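Outer membrane protein OMP121 (Bacteroides thetaiotaomicron, PDB 5FQ8) is a TonB-dependent receptor of the outer membrane that binds calcium and probably serves to import nutrients through a plugged beta barrel. Local coordinates at residues K658-F663 and P710-D715; L679-A684 and T688-N693; T808-K811 and S816-I819. One frame throughout, in Å; residues are numbered along the deposited sequence.

Overall arrangement
All three interactions join antiparallel strands of the TonB-dependent receptor fold, but fall at two ends of the molecule. Interactions 1 and 3 lie together, their centres about 13 Å apart, near short turns at what is probably the periplasmic rim of the barrel; W718, on the strand between them, packs against P710 and I711 of the one and L810 of the other. Interaction 2 stands about 58 Å from interaction 1 and 54 Å from interaction 3, centre to centre. Strand 661-680 bridges that gap, beginning in interaction 1 and ending in interaction 2, where the T688 side chain comes within about 7 Å of the bound magnesium ion and the chain of another protein packs against the hairpin.

Interaction 1. Residues K658-F663 and P710-D715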
ATOM      1  N   LYS B 658      23.486 -61.006  17.183  1.00 41.46           N
ATOM      2  CA  LYS B 658      23.988 -60.316  15.989  1.00 41.05           C
ATOM      3  C   LYS B 658      22.972 -59.304  15.459  1.00 40.79           C
ATOM      4  O   LYS B 658      22.546 -59.356  14.304  1.00 39.74           O
ATOM      5  CB  LYS B 658      24.375 -61.310  14.886  1.00 41.60           C
ATOM      6  CG  LYS B 658      25.412 -62.327  15.289  1.00 42.66           C
ATOM      7  CD  LYS B 658      26.821 -61.791  15.227  1.00 42.91           C
ATOM      8  CE  LYS B 658      27.816 -62.797  15.827  1.00 49.48           C
ATOM      9  NZ  LYS B 658      27.739 -64.161  15.224  1.00 44.72           N
ATOM     10  N   ASN B 659      22.579 -58.383  16.340  1.00 42.85           N
ATOM     11  CA  ASN B 659      21.674 -57.282  16.028  1.00 38.55           C
ATOM     12  C   ASN B 659      20.275 -57.737  15.649  1.00 41.56           C
ATOM     13  O   ASN B 659      19.514 -56.959  15.078  1.00 42.79           O
ATOM     14  CB  ASN B 659      22.237 -56.396  14.917  1.00 38.12           C
ATOM     15  CG  ASN B 659      22.998 -55.232  15.454  1.00 48.98           C
ATOM     16  OD1 ASN B 659      22.414 -54.200  15.795  1.00 44.80           O
ATOM     17  ND2 ASN B 659      24.311 -55.376  15.538  1.00 38.45           N
ATOM     18  N   ARG B 660      19.905 -58.975  15.948  1.00 39.69           N
ATOM     19  CA  ARG B 660      18.546 -59.407  15.658  1.00 41.75           C
ATOM     20  C   ARG B 660      17.585 -59.059  16.773  1.00 38.32           C
ATOM     21  O   ARG B 660      16.406 -59.396  16.675  1.00 38.15           O
ATOM     22  CB  ARG B 660      18.511 -60.911  15.378  1.00 42.50           C
ATOM     23  CG  ARG B 660      19.211 -61.290  14.096  1.00 39.68           C
ATOM     24  CD  ARG B 660      18.955 -62.705  13.734  1.00 40.39           C
ATOM     25  NE  ARG B 660      17.559 -62.951  13.427  1.00 40.08           N
ATOM     26  CZ  ARG B 660      17.040 -64.164  13.309  1.00 40.65           C
ATOM     27  NH1 ARG B 660      17.813 -65.228  13.480  1.00 43.66           N
ATOM     28  NH2 ARG B 660      15.760 -64.316  13.023  1.00 40.35           N
ATOM     29  N   LEU B 661      18.063 -58.376  17.808  1.00 41.63           N
ATOM     30  CA  LEU B 661      17.235 -57.818  18.867  1.00 37.92           C
ATOM     31  C   LEU B 661      17.997 -56.631  19.431  1.00 37.63           C
ATOM     32  O   LEU B 661      19.203 -56.734  19.672  1.00 38.11           O
ATOM     33  CB  LEU B 661      16.937 -58.848  19.955  1.00 38.62           C
ATOM     34  CG  LEU B 661      16.107 -58.351  21.132  1.00 38.37           C
ATOM     35  CD1 LEU B 661      14.745 -57.956  20.640  1.00 37.68           C
ATOM     36  CD2 LEU B 661      15.998 -59.398  22.205  1.00 39.17           C
ATOM     37  N   SER B 662      17.307 -55.508  19.616  1.00 40.96           N
ATOM     38  CA  SER B 662      17.964 -54.251  19.949  1.00 41.75           C
ATOM     39  C   SER B 662      16.958 -53.326  20.609  1.00 40.29           C
ATOM     40  O   SER B 662      15.821 -53.218  20.142  1.00 46.80           O
ATOM     41  CB  SER B 662      18.552 -53.602  18.692  1.00 43.75           C
ATOM     42  OG  SER B 662      18.834 -52.236  18.901  1.00 46.43           O
ATOM     43  N   PHE B 663      17.368 -52.678  21.699  1.00 35.98           N
ATOM     44  CA  PHE B 663      16.508 -51.737  22.402  1.00 35.46           C
ATOM     45  C   PHE B 663      17.324 -50.555  22.907  1.00 35.29           C
ATOM     46  O   PHE B 663      18.508 -50.681  23.217  1.00 35.78           O
ATOM     47  CB  PHE B 663      15.772 -52.376  23.588  1.00 35.86           C
ATOM     48  CG  PHE B 663      16.594 -52.449  24.842  1.00 36.47           C
ATOM     49  CD1 PHE B 663      16.582 -51.416  25.762  1.00 36.26           C
ATOM     50  CD2 PHE B 663      17.376 -53.555  25.103  1.00 37.31           C
ATOM     51  CE1 PHE B 663      17.345 -51.476  26.898  1.00 36.86           C
ATOM     52  CE2 PHE B 663      18.131 -53.627  26.243  1.00 37.91           C
ATOM     53  CZ  PHE B 663      18.122 -52.588  27.142  1.00 37.69           C
ATOM     54  N   PRO B 710      12.720 -61.131  13.831  1.00 37.78           N
ATOM     55  CA  PRO B 710      12.319 -62.482  14.240  1.00 38.53           C
ATOM     56  C   PRO B 710      12.559 -63.561  13.199  1.00 42.16           C
ATOM     57  O   PRO B 710      12.700 -64.734  13.562  1.00 39.90           O
ATOM     58  CB  PRO B 710      10.824 -62.312  14.532  1.00 38.14           C
ATOM     59  CG  PRO B 710      10.419 -61.101  13.794  1.00 37.26           C
ATOM     60  CD  PRO B 710      11.594 -60.195  13.917  1.00 37.00           C
ATOM     61  N   ILE B 711      12.599 -63.227  11.917  1.00 38.78           N
ATOM     62  CA  ILE B 711      12.858 -64.211  10.878  1.00 39.35           C
ATOM     63  C   ILE B 711      13.900 -63.646   9.937  1.00 44.24           C
ATOM     64  O   ILE B 711      13.840 -62.472   9.569  1.00 38.45           O
ATOM     65  CB  ILE B 711      11.580 -64.598  10.113  1.00 39.25           C
ATOM     66  CG1 ILE B 711      10.538 -65.180  11.053  1.00 39.46           C
ATOM     67  CG2 ILE B 711      11.891 -65.630   9.074  1.00 39.90           C
ATOM     68  CD1 ILE B 711       9.356 -65.714  10.321  1.00 39.51           C
ATOM     69  N   ARG B 712      14.853 -64.483   9.545  1.00 46.85           N
ATOM     70  CA  ARG B 712      15.920 -64.055   8.649  1.00 47.49           C
ATOM     71  C   ARG B 712      16.426 -65.289   7.928  1.00 45.65           C
ATOM     72  O   ARG B 712      17.057 -66.142   8.550  1.00 41.51           O
ATOM     73  CB  ARG B 712      17.032 -63.392   9.441  1.00 53.05           C
ATOM     74  CG  ARG B 712      17.963 -62.469   8.677  1.00 67.26           C
ATOM     75  CD  ARG B 712      18.215 -61.225   9.535  1.00 70.06           C
ATOM     76  NE  ARG B 712      19.526 -60.592   9.390  1.00 71.66           N
ATOM     77  CZ  ARG B 712      20.678 -61.148   9.743  1.00 77.01           C
ATOM     78  NH1 ARG B 712      20.691 -62.368  10.253  1.00 91.00           N
ATOM     79  NH2 ARG B 712      21.811 -60.480   9.569  1.00 72.38           N
ATOM     80  N   THR B 713      16.126 -65.399   6.643  1.00 66.35           N
ATOM     81  CA  THR B 713      16.743 -66.432   5.828  1.00 41.55           C
ATOM     82  C   THR B 713      17.535 -65.769   4.710  1.00 61.43           C
ATOM     83  O   THR B 713      17.880 -64.589   4.809  1.00 40.72           O
ATOM     84  CB  THR B 713      15.696 -67.399   5.271  1.00 41.89           C
ATOM     85  OG1 THR B 713      14.994 -66.800   4.184  1.00 41.33           O
ATOM     86  CG2 THR B 713      14.713 -67.780   6.334  1.00 41.88           C
ATOM     87  N   LYS B 714      17.841 -66.512   3.647  1.00 50.21           N
ATOM     88  CA  LYS B 714      18.603 -65.924   2.553  1.00 55.43           C
ATOM     89  C   LYS B 714      17.731 -64.993   1.729  1.00 41.04           C
ATOM     90  O   LYS B 714      18.177 -63.917   1.322  1.00 48.16           O
ATOM     91  CB  LYS B 714      19.210 -67.030   1.687  1.00 42.78           C
ATOM     92  CG  LYS B 714      19.827 -66.578   0.369  1.00 42.78           C
ATOM     93  CD  LYS B 714      19.094 -67.191  -0.815  1.00 43.04           C
ATOM     94  CE  LYS B 714      19.658 -66.711  -2.148  1.00 43.05           C
ATOM     95  NZ  LYS B 714      18.798 -67.122  -3.295  1.00 43.20           N
ATOM     96  N   ASP B 715      16.475 -65.367   1.517  1.00 40.93           N
ATOM     97  CA  ASP B 715      15.569 -64.616   0.661  1.00 40.28           C
ATOM     98  C   ASP B 715      14.448 -63.909   1.410  1.00 46.38           C
ATOM     99  O   ASP B 715      13.594 -63.298   0.769  1.00 47.20           O
ATOM    100  CB  ASP B 715      14.953 -65.545  -0.389  1.00 40.79           C
ATOM    101  CG  ASP B 715      15.944 -65.980  -1.426  1.00 41.42           C
ATOM    102  OD1 ASP B 715      16.875 -65.209  -1.694  1.00 41.22           O
ATOM    103  OD2 ASP B 715      15.802 -67.090  -1.968  1.00 42.16           O
TER
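Two arginines, R660 and R712, meet on the surface although both carry positive charge; their guanidinium planes are 24° apart, but the groups are not stacked face to face. R660 belongs to a classic beta bulge, facing F656 together with L661 where strand 661-680 leaves the turn from strand 643-656; R712 ends strand 697-712, just past the corner at P710. The side chains pass each other at a slant. R712 CB lies 3.8 Å above the plane of the R660 guanidinium, towards its rim, while R660 CD touches R712 NH1 at 3.9 Å. Each guanidinium thus meets aliphatic carbon of the other arginine, and R660 NE stays 4.5 Å from R712 NH1. A bend at chi3 (65°) turns the R660 head towards the other strand, where NH2 lies along the P710-I711 backbone and is hydrogen-bonded to T709 O, a partner that probably helps it tolerate the neighbouring charge. An alanine here would leave T709 O without its guanidinium donor and would probably open a gap beside R712, whose NH1 would lose the R660 CD it rests against. At the edge of the R660 group, I711 N sits in the guanidinium plane, 3.5 Å from NH2.

Interaction 2. Residues L679-A684 and T688-N693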
ATOM      1  N   LEU B 679       5.417 -11.251  29.136  1.00 26.52           N
ATOM      2  CA  LEU B 679       4.449 -11.799  30.075  1.00 26.70           C
ATOM      3  C   LEU B 679       3.245 -10.886  30.245  1.00 26.66           C
ATOM      4  O   LEU B 679       3.392  -9.674  30.374  1.00 26.78           O
ATOM      5  CB  LEU B 679       5.122 -12.004  31.425  1.00 27.27           C
ATOM      6  CG  LEU B 679       4.381 -12.849  32.433  1.00 27.54           C
ATOM      7  CD1 LEU B 679       4.088 -14.177  31.800  1.00 27.25           C
ATOM      8  CD2 LEU B 679       5.251 -13.003  33.644  1.00 28.13           C
ATOM      9  N   ALA B 680       2.055 -11.478  30.295  1.00 30.45           N
ATOM     10  CA  ALA B 680       0.832 -10.683  30.379  1.00 27.02           C
ATOM     11  C   ALA B 680       0.774  -9.875  31.667  1.00 27.00           C
ATOM     12  O   ALA B 680       1.271 -10.295  32.710  1.00 27.41           O
ATOM     13  CB  ALA B 680      -0.399 -11.575  30.277  1.00 26.34           C
ATOM     14  N   MET B 681       0.160  -8.697  31.578  1.00 42.24           N
ATOM     15  CA  MET B 681       0.124  -7.734  32.668  1.00 27.48           C
ATOM     16  C   MET B 681      -1.168  -6.941  32.589  1.00 30.07           C
ATOM     17  O   MET B 681      -1.764  -6.803  31.516  1.00 27.02           O
ATOM     18  CB  MET B 681       1.315  -6.793  32.603  1.00 27.62           C
ATOM     19  CG  MET B 681       1.633  -6.059  33.854  1.00 28.22           C
ATOM     20  SD  MET B 681       3.199  -5.310  33.591  1.00 28.34           S
ATOM     21  CE  MET B 681       3.539  -4.595  35.134  1.00 29.10           C
ATOM     22  N   ASP B 682      -1.590  -6.423  33.737  1.00 27.92           N
ATOM     23  CA  ASP B 682      -2.828  -5.661  33.832  1.00 27.99           C
ATOM     24  C   ASP B 682      -2.716  -4.369  33.037  1.00 27.83           C
ATOM     25  O   ASP B 682      -1.853  -3.532  33.341  1.00 30.77           O
ATOM     26  CB  ASP B 682      -3.151  -5.375  35.300  1.00 30.92           C
ATOM     27  CG  ASP B 682      -4.369  -4.478  35.489  1.00 35.90           C
ATOM     28  OD1 ASP B 682      -5.178  -4.299  34.557  1.00 31.86           O
ATOM     29  OD2 ASP B 682      -4.516  -3.955  36.610  1.00 37.07           O
ATOM     30  N   PRO B 683      -3.539  -4.168  32.040  1.00 27.45           N
ATOM     31  CA  PRO B 683      -3.483  -2.926  31.278  1.00 27.33           C
ATOM     32  C   PRO B 683      -3.559  -1.684  32.149  1.00 27.84           C
ATOM     33  O   PRO B 683      -3.099  -0.611  31.754  1.00 27.88           O
ATOM     34  CB  PRO B 683      -4.697  -3.047  30.360  1.00 26.97           C
ATOM     35  CG  PRO B 683      -4.864  -4.491  30.181  1.00 26.72           C
ATOM     36  CD  PRO B 683      -4.498  -5.122  31.467  1.00 27.11           C
ATOM     37  N   ALA B 684      -4.124  -1.814  33.344  1.00 28.27           N
ATOM     38  CA  ALA B 684      -4.200  -0.665  34.228  1.00 28.81           C
ATOM     39  C   ALA B 684      -2.827  -0.160  34.612  1.00 29.08           C
ATOM     40  O   ALA B 684      -2.704   0.959  35.119  1.00 29.50           O
ATOM     41  CB  ALA B 684      -4.989  -1.014  35.478  1.00 29.27           C
ATOM     42  N   THR B 688       0.387  -3.728  28.584  1.00 26.46           N
ATOM     43  CA  THR B 688      -0.294  -5.013  28.557  1.00 26.25           C
ATOM     44  C   THR B 688       0.642  -6.188  28.735  1.00 27.60           C
ATOM     45  O   THR B 688       0.172  -7.325  28.836  1.00 29.41           O
ATOM     46  CB  THR B 688      -1.021  -5.205  27.248  1.00 25.78           C
ATOM     47  OG1 THR B 688      -0.141  -4.844  26.186  1.00 32.55           O
ATOM     48  CG2 THR B 688      -2.203  -4.357  27.198  1.00 25.81           C
ATOM     49  N   ALA B 689       1.945  -5.949  28.754  1.00 26.41           N
ATOM     50  CA  ALA B 689       2.891  -7.026  28.969  1.00 26.44           C
ATOM     51  C   ALA B 689       4.194  -6.425  29.438  1.00 26.79           C
ATOM     52  O   ALA B 689       4.483  -5.261  29.180  1.00 26.86           O
ATOM     53  CB  ALA B 689       3.105  -7.852  27.704  1.00 25.98           C
ATOM     54  N   GLN B 690       4.968  -7.224  30.146  1.00 27.06           N
ATOM     55  CA  GLN B 690       6.307  -6.834  30.543  1.00 27.71           C
ATOM     56  C   GLN B 690       7.244  -7.962  30.184  1.00 36.32           C
ATOM     57  O   GLN B 690       6.935  -9.124  30.436  1.00 35.59           O
ATOM     58  CB  GLN B 690       6.400  -6.522  32.029  1.00 28.01           C
ATOM     59  CG  GLN B 690       7.795  -6.134  32.438  1.00 29.04           C
ATOM     60  CD  GLN B 690       7.939  -5.875  33.906  1.00 29.60           C
ATOM     61  OE1 GLN B 690       9.001  -5.479  34.369  1.00 30.53           O
ATOM     62  NE2 GLN B 690       6.876  -6.106  34.656  1.00 29.18           N
ATOM     63  N   ASN B 691       8.367  -7.628  29.569  1.00 36.06           N
ATOM     64  CA  ASN B 691       9.364  -8.634  29.241  1.00 31.12           C
ATOM     65  C   ASN B 691      10.144  -8.978  30.495  1.00 27.89           C
ATOM     66  O   ASN B 691      10.781  -8.104  31.087  1.00 28.29           O
ATOM     67  CB  ASN B 691      10.307  -8.121  28.159  1.00 27.18           C
ATOM     68  CG  ASN B 691       9.612  -7.839  26.864  1.00 26.66           C
ATOM     69  OD1 ASN B 691       8.568  -8.404  26.565  1.00 26.34           O
ATOM     70  ND2 ASN B 691      10.203  -6.969  26.069  1.00 26.60           N
ATOM     71  N   MET B 692      10.102 -10.236  30.912  1.00 33.36           N
ATOM     72  CA  MET B 692      10.928 -10.623  32.041  1.00 31.20           C
ATOM     73  C   MET B 692      11.316 -12.081  31.911  1.00 28.51           C
ATOM     74  O   MET B 692      10.793 -12.807  31.070  1.00 28.07           O
ATOM     75  CB  MET B 692      10.218 -10.349  33.365  1.00 29.60           C
ATOM     76  CG  MET B 692       8.775 -10.785  33.428  1.00 29.40           C
ATOM     77  SD  MET B 692       7.818  -9.818  34.606  1.00 29.02           S
ATOM     78  CE  MET B 692       9.042  -9.416  35.817  1.00 29.78           C
ATOM     79  N   ASN B 693      12.274 -12.482  32.738  1.00 29.04           N
ATOM     80  CA  ASN B 693      12.710 -13.871  32.788  1.00 29.14           C
ATOM     81  C   ASN B 693      11.663 -14.731  33.471  1.00 29.18           C
ATOM     82  O   ASN B 693      11.281 -14.462  34.609  1.00 29.57           O
ATOM     83  CB  ASN B 693      14.026 -13.970  33.549  1.00 29.76           C
ATOM     84  CG  ASN B 693      15.103 -13.114  32.948  1.00 29.80           C
ATOM     85  OD1 ASN B 693      15.512 -12.128  33.531  1.00 30.16           O
ATOM     86  ND2 ASN B 693      15.570 -13.484  31.773  1.00 29.45           N
TER
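M681 and Q690 lay their extended side chains across one another at a slant in a beta hairpin, formed where strand 661-680 turns back into the short strand 689-693. With CG anti to the backbone N (chi1 -162° in M681, 179° in Q690) and no bend beyond it, each side chain runs out straight, and the two can cross. The thioether does the touching: M681 SD lies 3.8 Å from Q690 CB, and M681 CE reaches Q690 NE2 at 3.7 Å. That amide nitrogen is hydrogen-bonded to a polar side chain of the chain of another protein, whose apolar side chain also packs on M681, so the crossing pair forms part of the interface between the two proteins. Further along, L679 and M692 meet through apolar carbon, with CD2 of the leucine 4.2 Å from CG of the methionine, while L694 and L738 close in on L679. At the turn end the P683 ring and the T688 side chain stand about perpendicular, CG against CG2 at 4.0 Å. T688 OG1 bonds to the backbone O of N633, a magnesium-site residue, which ties the hairpin to that site. The backbones are joined at the hydrogen-bonded pair of L679 and Q690, with M681 N adding a bond to T688 O. Round P683 an Asx turn shapes the backbone; side chains of the other protein also bond both D682 carboxylate oxygens. A684 N donates to D682 OD1 over 3.0 Å at a nearly straight 169°, arriving from above the carboxylate plane.

Interaction 3. Residues T808-K811 and S816-I819; sequences TNLK and SLGI
A beta hairpin of the barrel wall, made of strands 802-812 and 815-825, contains this contact; segments 808-811 and 816-819 run antiparallel, 172° between their directions, with axes 4.7 Å apart at closest approach. Two hydrogen-bonded pairs hold it. T808 and I819 exchange both backbone bonds, each 3.1 Å from N to O, and L810 and L817 do the same at 2.9 Å from N to O. Between them lies the non-hydrogen-bonded pair of N809 and G818, where N809 CA makes a CA-H...O contact with L817 O. T808, L810, L817 and I819 share one face. On it T808 and I819 stand side by side, pointing the same way, with CG2 of the threonine 3.8 Å from CB of the isoleucine. The T808 hydroxyl is anti to the backbone N (chi1 179°), which turns the methyl to its neighbour and the oxygen to strand 716-731, where W718 NE1 and E719 O are its partners. L810 and L817 meet more loosely, CB to CB at 4.3 Å. On the opposite face the N809 amide lies by G818, its OD1 3.9 Å from CA of the glycine. With the backbone of T808, L810, L817 and I819 paired and the threonine hydroxyl bonded, the first face offers mainly hydrocarbon, consistent with a lipid-facing wall; a bound detergent lies about 7 Å from the L817 side chain.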
ATOM      1  N   THR B 808       6.745 -52.472  10.715  1.00 31.83           N
ATOM      2  CA  THR B 808       7.221 -53.764  10.261  1.00 37.39           C
ATOM      3  C   THR B 808       7.829 -53.600   8.880  1.00 35.14           C
ATOM      4  O   THR B 808       7.416 -52.731   8.116  1.00 43.08           O
ATOM      5  CB  THR B 808       6.095 -54.791  10.242  1.00 32.81           C
ATOM      6  OG1 THR B 808       6.609 -56.027   9.770  1.00 33.48           O
ATOM      7  CG2 THR B 808       4.982 -54.351   9.338  1.00 32.40           C
ATOM      8  N   ASN B 809       8.826 -54.419   8.565  1.00 32.99           N
ATOM      9  CA  ASN B 809       9.505 -54.337   7.271  1.00 33.04           C
ATOM     10  C   ASN B 809       9.820 -55.744   6.780  1.00 33.79           C
ATOM     11  O   ASN B 809      10.621 -56.453   7.393  1.00 34.32           O
ATOM     12  CB  ASN B 809      10.777 -53.490   7.363  1.00 62.56           C
ATOM     13  CG  ASN B 809      10.526 -52.098   7.931  1.00 46.17           C
ATOM     14  OD1 ASN B 809      10.166 -51.170   7.209  1.00 46.31           O
ATOM     15  ND2 ASN B 809      10.732 -51.948   9.232  1.00 43.75           N
ATOM     16  N   LEU B 810       9.193 -56.138   5.680  1.00 33.87           N
ATOM     17  CA  LEU B 810       9.434 -57.415   5.029  1.00 34.58           C
ATOM     18  C   LEU B 810      10.312 -57.230   3.803  1.00 34.68           C
ATOM     19  O   LEU B 810      10.154 -56.269   3.050  1.00 34.18           O
ATOM     20  CB  LEU B 810       8.118 -58.050   4.614  1.00 34.70           C
ATOM     21  CG  LEU B 810       7.119 -57.991   5.752  1.00 34.49           C
ATOM     22  CD1 LEU B 810       5.768 -58.368   5.258  1.00 34.50           C
ATOM     23  CD2 LEU B 810       7.560 -58.947   6.802  1.00 35.08           C
ATOM     24  N   LYS B 811      11.241 -58.156   3.608  1.00 35.37           N
ATOM     25  CA  LYS B 811      12.060 -58.205   2.404  1.00 35.62           C
ATOM     26  C   LYS B 811      12.080 -59.637   1.902  1.00 36.44           C
ATOM     27  O   LYS B 811      12.532 -60.536   2.613  1.00 38.63           O
ATOM     28  CB  LYS B 811      13.484 -57.702   2.667  1.00 35.66           C
ATOM     29  CG  LYS B 811      13.559 -56.320   3.280  1.00 43.78           C
ATOM     30  CD  LYS B 811      14.929 -55.692   3.098  1.00 43.00           C
ATOM     31  CE  LYS B 811      15.215 -55.432   1.624  1.00 46.82           C
ATOM     32  NZ  LYS B 811      16.523 -54.746   1.378  1.00 51.59           N
ATOM     33  N   SER B 816      10.113 -55.329  -1.212  1.00 34.03           N
ATOM     34  CA  SER B 816      10.144 -54.735   0.118  1.00 33.61           C
ATOM     35  C   SER B 816       8.733 -54.332   0.513  1.00 33.12           C
ATOM     36  O   SER B 816       7.897 -54.048  -0.342  1.00 32.92           O
ATOM     37  CB  SER B 816      11.063 -53.525   0.168  1.00 33.19           C
ATOM     38  OG  SER B 816      12.013 -53.579  -0.877  1.00 36.85           O
ATOM     39  N   LEU B 817       8.452 -54.348   1.807  1.00 32.98           N
ATOM     40  CA  LEU B 817       7.192 -53.817   2.301  1.00 32.49           C
ATOM     41  C   LEU B 817       7.414 -53.161   3.645  1.00 32.14           C
ATOM     42  O   LEU B 817       8.119 -53.697   4.497  1.00 32.49           O
ATOM     43  CB  LEU B 817       6.124 -54.888   2.430  1.00 32.85           C
ATOM     44  CG  LEU B 817       4.736 -54.334   2.678  1.00 32.38           C
ATOM     45  CD1 LEU B 817       4.396 -53.436   1.549  1.00 31.97           C
ATOM     46  CD2 LEU B 817       3.766 -55.455   2.716  1.00 32.82           C
ATOM     47  N   GLY B 818       6.818 -51.994   3.818  1.00 31.50           N
ATOM     48  CA  GLY B 818       6.929 -51.261   5.059  1.00 31.15           C
ATOM     49  C   GLY B 818       5.587 -50.729   5.491  1.00 30.72           C
ATOM     50  O   GLY B 818       4.834 -50.189   4.684  1.00 30.39           O
ATOM     51  N   ILE B 819       5.262 -50.906   6.762  1.00 30.75           N
ATOM     52  CA  ILE B 819       3.971 -50.508   7.296  1.00 32.69           C
ATOM     53  C   ILE B 819       4.227 -49.848   8.632  1.00 30.19           C
ATOM     54  O   ILE B 819       4.729 -50.498   9.553  1.00 30.58           O
ATOM     55  CB  ILE B 819       3.019 -51.697   7.464  1.00 30.85           C
ATOM     56  CG1 ILE B 819       2.786 -52.362   6.122  1.00 31.13           C
ATOM     57  CG2 ILE B 819       1.709 -51.219   7.972  1.00 30.52           C
ATOM     58  CD1 ILE B 819       1.738 -53.418   6.154  1.00 31.53           C
TER